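Local coordinates for protein regulator of nonsense transcripts 2 (Homo sapiens, PDB 4CEM) that probably serves as a scaffold factor in nonsense-mediated mRNA decay, the deposited fragment being the first of its three MIF4G domains, at residues L175-V189 with L239-R253. Residues are numbered along the deposited sequence; the frame is centred on the assembly and turned at random.
Sequences LKNIINADRESHTHV and LLKEYFTSLTKHLKR
Ile179 and Tyr243 meet where helices 164-181 and 230-259 of the all-helical MIF4G domain run side by side, their local axes near parallel at 17° and 10.1 Å apart. Apolar contacts fill this end: Ile179 CD1 lies across the base of Leu239, Ile179 CG1 reaches the edge of the Tyr243 ring, and Ile178 CG2 sits 3.7 Å from Tyr243 CE1. With CG opposite its backbone N (chi1 -176°), Tyr243 extends to the loop that follows helix 164-181, where its OH makes a weak hydrogen bond to Asp182 OD2. That carboxylate also takes His188 ND1 at OD1 (2.6 Å), tying the loop to the start of helix 189-204. Among the aromatic contacts, His186 turns an edge to the Tyr243 face, planes 80° apart, and receives Leu247 CA over its own face, 3.9 Å from the ring centroid. Of the polar contacts, the His186 NE2 to Ser246 OG hydrogen bond is modelled very short (2.5 Å), its exact length uncertain at this resolution, and His186 ND1 donates to Glu184 O. Replacing His186 with an alanine would probably leave Ser246 OG without its imidazole partner and open a gap beside Leu247. Separately, Glu184 O rests 3.2 Å above the centre of the His250 ring, a face approach without a hydrogen bond.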
loop_
_atom_site.group_PDB
_atom_site.type_symbol
_atom_site.label_atom_id
_atom_site.label_comp_id
_atom_site.label_asym_id
_atom_site.label_seq_id
_atom_site.Cartn_x
_atom_site.Cartn_y
_atom_site.Cartn_z
ATOM N N LEU A 175 6.332 6.412 5.703
ATOM C CA LEU A 175 6.340 5.330 6.694
ATOM C C LEU A 175 6.782 5.829 8.063
ATOM O O LEU A 175 6.175 5.486 9.080
ATOM C CB LEU A 175 7.246 4.160 6.263
ATOM C CG LEU A 175 6.610 2.838 5.810
ATOM C CD1 LEU A 175 7.581 1.697 6.079
ATOM C CD2 LEU A 175 5.282 2.553 6.497
ATOM N N LYS A 176 7.854 6.619 8.083
ATOM C CA LYS A 176 8.323 7.258 9.313
ATOM C C LYS A 176 7.177 7.919 10.074
ATOM O O LYS A 176 7.087 7.784 11.290
ATOM C CB LYS A 176 9.419 8.300 9.025
ATOM C CG LYS A 176 10.819 7.892 9.468
ATOM C CD LYS A 176 11.742 9.097 9.636
ATOM C CE LYS A 176 12.902 8.798 10.581
ATOM N NZ LYS A 176 13.452 10.026 11.226
ATOM N N ASN A 177 6.303 8.620 9.357
ATOM C CA ASN A 177 5.190 9.328 9.992
ATOM C C ASN A 177 4.216 8.372 10.663
ATOM O O ASN A 177 3.753 8.626 11.779
ATOM C CB ASN A 177 4.452 10.205 8.980
ATOM C CG ASN A 177 5.317 11.326 8.440
ATOM O OD1 ASN A 177 5.013 11.907 7.405
ATOM N ND2 ASN A 177 6.410 11.623 9.134
ATOM N N ILE A 178 3.917 7.273 9.982
ATOM C CA ILE A 178 3.063 6.236 10.540
ATOM C C ILE A 178 3.679 5.639 11.810
ATOM O O ILE A 178 2.997 5.497 12.824
ATOM C CB ILE A 178 2.791 5.124 9.512
ATOM C CG1 ILE A 178 1.688 5.552 8.529
ATOM C CG2 ILE A 178 2.398 3.835 10.218
ATOM C CD1 ILE A 178 2.150 6.468 7.417
ATOM N N ILE A 179 4.965 5.299 11.757
ATOM C CA ILE A 179 5.679 4.803 12.943
ATOM C C ILE A 179 5.578 5.785 14.110
ATOM O O ILE A 179 5.291 5.388 15.242
ATOM C CB ILE A 179 7.169 4.491 12.640
ATOM C CG1 ILE A 179 7.341 3.004 12.321
ATOM C CG2 ILE A 179 8.063 4.852 13.818
ATOM C CD1 ILE A 179 8.650 2.691 11.616
ATOM N N ASN A 180 5.797 7.065 13.821
ATOM C CA ASN A 180 5.724 8.110 14.838
ATOM C C ASN A 180 4.290 8.429 15.249
ATOM O O ASN A 180 4.023 8.692 16.425
ATOM C CB ASN A 180 6.445 9.364 14.350
ATOM C CG ASN A 180 7.939 9.144 14.198
ATOM O OD1 ASN A 180 8.570 8.527 15.055
ATOM N ND2 ASN A 180 8.511 9.640 13.104
ATOM N N ALA A 181 3.374 8.393 14.287
ATOM C CA ALA A 181 1.956 8.574 14.575
ATOM C C ALA A 181 1.413 7.461 15.476
ATOM O O ALA A 181 0.594 7.726 16.355
ATOM C CB ALA A 181 1.154 8.638 13.284
ATOM N N ASP A 182 1.878 6.228 15.263
ATOM C CA ASP A 182 1.302 5.054 15.922
ATOM C C ASP A 182 2.238 4.397 16.936
ATOM O O ASP A 182 2.868 3.378 16.651
ATOM C CB ASP A 182 0.874 4.032 14.869
ATOM C CG ASP A 182 -0.388 4.438 14.140
ATOM O OD1 ASP A 182 -0.721 5.642 14.121
ATOM O OD2 ASP A 182 -1.062 3.543 13.590
ATOM N N ARG A 183 2.316 4.992 18.124
ATOM C CA ARG A 183 3.093 4.432 19.233
ATOM C C ARG A 183 2.209 3.991 20.397
ATOM O O ARG A 183 2.514 3.004 21.062
ATOM C CB ARG A 183 4.129 5.442 19.711
ATOM C CG ARG A 183 5.251 5.642 18.718
ATOM C CD ARG A 183 6.309 6.571 19.268
ATOM N NE ARG A 183 7.388 6.771 18.306
ATOM C CZ ARG A 183 8.434 7.569 18.499
ATOM N NH1 ARG A 183 8.560 8.260 19.629
ATOM N NH2 ARG A 183 9.364 7.678 17.553
ATOM N N GLU A 184 1.134 4.736 20.649
ATOM C CA GLU A 184 0.109 4.342 21.617
ATOM C C GLU A 184 -1.141 3.896 20.855
ATOM O O GLU A 184 -1.542 2.731 20.923
ATOM C CB GLU A 184 -0.221 5.501 22.574
ATOM C CG GLU A 184 0.576 5.512 23.879
ATOM C CD GLU A 184 2.058 5.807 23.693
ATOM O OE1 GLU A 184 2.406 6.674 22.862
ATOM O OE2 GLU A 184 2.879 5.178 24.393
ATOM N N SER A 185 -1.748 4.835 20.131
ATOM C CA SER A 185 -2.879 4.534 19.262
ATOM C C SER A 185 -2.340 3.963 17.965
ATOM O O SER A 185 -1.620 4.643 17.234
ATOM C CB SER A 185 -3.695 5.796 18.953
ATOM O OG SER A 185 -4.304 6.330 20.115
ATOM N N HIS A 186 -2.682 2.713 17.678
ATOM C CA HIS A 186 -2.256 2.091 16.435
ATOM C C HIS A 186 -3.365 2.165 15.435
ATOM O O HIS A 186 -4.075 1.191 15.194
ATOM C CB HIS A 186 -1.763 0.679 16.693
ATOM C CG HIS A 186 -0.403 0.644 17.339
ATOM N ND1 HIS A 186 -0.226 0.812 18.661
ATOM C CD2 HIS A 186 0.867 0.510 16.785
ATOM C CE1 HIS A 186 1.089 0.758 18.942
ATOM N NE2 HIS A 186 1.754 0.574 17.793
ATOM N N THR A 187 -3.517 3.355 14.858
ATOM C CA THR A 187 -4.628 3.684 13.967
ATOM C C THR A 187 -4.328 3.396 12.494
ATOM O O THR A 187 -5.242 3.224 11.692
ATOM C CB THR A 187 -5.016 5.170 14.125
ATOM O OG1 THR A 187 -3.834 5.953 14.339
ATOM C CG2 THR A 187 -5.944 5.351 15.312
ATOM N N HIS A 188 -3.048 3.333 12.142
ATOM C CA HIS A 188 -2.640 3.077 10.761
ATOM C C HIS A 188 -2.288 1.624 10.503
ATOM O O HIS A 188 -1.667 1.316 9.490
ATOM C CB HIS A 188 -1.444 3.969 10.392
ATOM C CG HIS A 188 -1.707 5.460 10.538
ATOM N ND1 HIS A 188 -1.353 6.156 11.634
ATOM C CD2 HIS A 188 -2.284 6.380 9.660
ATOM C CE1 HIS A 188 -1.696 7.448 11.475
ATOM N NE2 HIS A 188 -2.266 7.583 10.267
ATOM N N VAL A 189 -2.693 0.709 11.383
ATOM C CA VAL A 189 -2.247 -0.688 11.284
ATOM C C VAL A 189 -2.588 -1.293 9.933
ATOM O O VAL A 189 -1.722 -1.876 9.271
ATOM C CB VAL A 189 -2.854 -1.588 12.373
ATOM C CG1 VAL A 189 -2.274 -2.989 12.275
ATOM C CG2 VAL A 189 -2.578 -1.013 13.744
ATOM N N LEU A 239 12.053 -0.340 9.938
ATOM C CA LEU A 239 10.847 0.418 10.313
ATOM C C LEU A 239 9.690 -0.518 10.644
ATOM O O LEU A 239 9.017 -0.355 11.664
ATOM C CB LEU A 239 10.426 1.383 9.201
ATOM C CG LEU A 239 11.335 2.586 8.934
ATOM C CD1 LEU A 239 10.708 3.476 7.868
ATOM C CD2 LEU A 239 11.617 3.387 10.203
ATOM N N LEU A 240 9.475 -1.511 9.790
ATOM C CA LEU A 240 8.363 -2.438 9.977
ATOM C C LEU A 240 8.476 -3.239 11.279
ATOM O O LEU A 240 7.479 -3.424 11.972
ATOM C CB LEU A 240 8.240 -3.371 8.770
ATOM C CG LEU A 240 7.834 -2.652 7.478
ATOM C CD1 LEU A 240 8.134 -3.520 6.267
ATOM C CD2 LEU A 240 6.363 -2.260 7.517
ATOM N N LYS A 241 9.681 -3.700 11.611
ATOM C CA LYS A 241 9.906 -4.449 12.859
ATOM C C LYS A 241 9.709 -3.564 14.072
ATOM O O LYS A 241 9.096 -3.962 15.060
ATOM C CB LYS A 241 11.309 -5.073 12.891
ATOM C CG LYS A 241 11.319 -6.556 12.536
ATOM C CD LYS A 241 12.460 -6.938 11.601
ATOM C CE LYS A 241 12.332 -8.384 11.136
ATOM N NZ LYS A 241 13.295 -8.696 10.045
ATOM N N GLU A 242 10.243 -2.356 13.974
ATOM C CA GLU A 242 10.098 -1.345 15.001
ATOM C C GLU A 242 8.625 -0.995 15.214
ATOM O O GLU A 242 8.178 -0.848 16.351
ATOM C CB GLU A 242 10.886 -0.115 14.582
ATOM C CG GLU A 242 11.107 0.912 15.659
ATOM C CD GLU A 242 11.712 2.167 15.077
ATOM O OE1 GLU A 242 12.602 2.039 14.206
ATOM O OE2 GLU A 242 11.289 3.273 15.471
ATOM N N TYR A 243 7.873 -0.868 14.124
ATOM C CA TYR A 243 6.424 -0.694 14.219
ATOM C C TYR A 243 5.809 -1.912 14.878
ATOM O O TYR A 243 4.992 -1.795 15.786
ATOM C CB TYR A 243 5.795 -0.514 12.841
ATOM C CG TYR A 243 4.308 -0.235 12.885
ATOM C CD1 TYR A 243 3.828 1.071 12.953
ATOM C CD2 TYR A 243 3.383 -1.269 12.848
ATOM C CE1 TYR A 243 2.469 1.337 12.989
ATOM C CE2 TYR A 243 2.019 -1.017 12.879
ATOM C CZ TYR A 243 1.564 0.287 12.950
ATOM O OH TYR A 243 0.211 0.550 12.987
ATOM N N PHE A 244 6.204 -3.085 14.399
ATOM C CA PHE A 244 5.684 -4.332 14.921
ATOM C C PHE A 244 5.958 -4.464 16.413
ATOM O O PHE A 244 5.098 -4.925 17.170
ATOM C CB PHE A 244 6.290 -5.524 14.185
ATOM C CG PHE A 244 5.880 -6.837 14.762
ATOM C CD1 PHE A 244 4.593 -7.310 14.568
ATOM C CD2 PHE A 244 6.760 -7.579 15.537
ATOM C CE1 PHE A 244 4.193 -8.520 15.116
ATOM C CE2 PHE A 244 6.366 -8.788 16.089
ATOM C CZ PHE A 244 5.078 -9.260 15.878
ATOM N N THR A 245 7.165 -4.084 16.820
ATOM C CA THR A 245 7.524 -4.013 18.237
ATOM C C THR A 245 6.541 -3.121 19.015
ATOM O O THR A 245 5.923 -3.548 19.999
ATOM C CB THR A 245 8.945 -3.457 18.396
ATOM O OG1 THR A 245 9.877 -4.400 17.856
ATOM C CG2 THR A 245 9.264 -3.183 19.861
ATOM N N SER A 246 6.403 -1.885 18.551
ATOM C CA SER A 246 5.448 -0.949 19.113
ATOM C C SER A 246 4.048 -1.567 19.207
ATOM O O SER A 246 3.382 -1.445 20.228
ATOM C CB SER A 246 5.425 0.335 18.273
ATOM O OG SER A 246 4.157 0.949 18.320
ATOM N N LEU A 247 3.615 -2.240 18.147
ATOM C CA LEU A 247 2.274 -2.831 18.097
ATOM C C LEU A 247 2.101 -3.964 19.107
ATOM O O LEU A 247 0.996 -4.206 19.595
ATOM C CB LEU A 247 1.972 -3.348 16.685
ATOM C CG LEU A 247 0.605 -4.001 16.457
ATOM C CD1 LEU A 247 -0.518 -2.986 16.616
ATOM C CD2 LEU A 247 0.557 -4.646 15.082
ATOM N N THR A 248 3.193 -4.663 19.406
ATOM C CA THR A 248 3.155 -5.794 20.328
ATOM C C THR A 248 3.147 -5.308 21.776
ATOM O O THR A 248 2.509 -5.921 22.633
ATOM C CB THR A 248 4.300 -6.789 20.036
ATOM O OG1 THR A 248 3.785 -7.852 19.230
ATOM C CG2 THR A 248 4.888 -7.375 21.311
ATOM N N LYS A 249 3.834 -4.199 22.042
ATOM C CA LYS A 249 3.646 -3.467 23.300
ATOM C C LYS A 249 2.164 -3.162 23.526
ATOM O O LYS A 249 1.601 -3.518 24.557
ATOM C CB LYS A 249 4.440 -2.155 23.311
ATOM C CG LYS A 249 5.732 -2.195 24.113
ATOM C CD LYS A 249 6.813 -3.044 23.455
ATOM C CE LYS A 249 8.188 -2.721 24.027
ATOM N NZ LYS A 249 9.240 -3.664 23.554
ATOM N N HIS A 250 1.543 -2.517 22.543
ATOM C CA HIS A 250 0.132 -2.130 22.624
ATOM C C HIS A 250 -0.788 -3.327 22.733
ATOM O O HIS A 250 -1.905 -3.204 23.238
ATOM C CB HIS A 250 -0.224 -1.237 21.426
ATOM C CG HIS A 250 -1.634 -0.668 21.453
ATOM N ND1 HIS A 250 -2.218 -0.217 22.577
ATOM C CD2 HIS A 250 -2.553 -0.456 20.421
ATOM C CE1 HIS A 250 -3.457 0.237 22.287
ATOM N NE2 HIS A 250 -3.657 0.090 20.968
ATOM N N LEU A 251 -0.335 -4.499 22.284
ATOM C CA LEU A 251 -1.114 -5.732 22.450
ATOM C C LEU A 251 -1.018 -6.278 23.877
ATOM O O LEU A 251 -2.014 -6.761 24.427
ATOM C CB LEU A 251 -0.659 -6.806 21.458
ATOM C CG LEU A 251 -1.523 -8.074 21.420
ATOM C CD1 LEU A 251 -2.867 -7.786 20.771
ATOM C CD2 LEU A 251 -0.808 -9.199 20.690
ATOM N N LYS A 252 0.182 -6.221 24.458
ATOM C CA LYS A 252 0.398 -6.682 25.833
ATOM C C LYS A 252 -0.360 -5.800 26.813
ATOM O O LYS A 252 -1.186 -6.291 27.578
ATOM C CB LYS A 252 1.886 -6.699 26.204
ATOM C CG LYS A 252 2.682 -7.840 25.588
ATOM C CD LYS A 252 3.980 -8.073 26.350
ATOM C CE LYS A 252 5.043 -8.753 25.496
ATOM N NZ LYS A 252 5.775 -7.787 24.628
ATOM N N ARG A 253 -0.082 -4.498 26.781
ATOM C CA ARG A 253 -0.819 -3.543 27.609
ATOM C C ARG A 253 -2.306 -3.888 27.629
ATOM O O ARG A 253 -2.874 -4.143 28.689
ATOM C CB ARG A 253 -0.633 -2.103 27.112
ATOM C CG ARG A 253 0.440 -1.307 27.841
ATOM C CD ARG A 253 0.103 0.180 27.903
ATOM N NE ARG A 253 0.273 0.875 26.619
ATOM C CZ ARG A 253 -0.692 1.137 25.730
ATOM N NH1 ARG A 253 -1.955 0.762 25.935
ATOM N NH2 ARG A 253 -0.389 1.786 24.607
#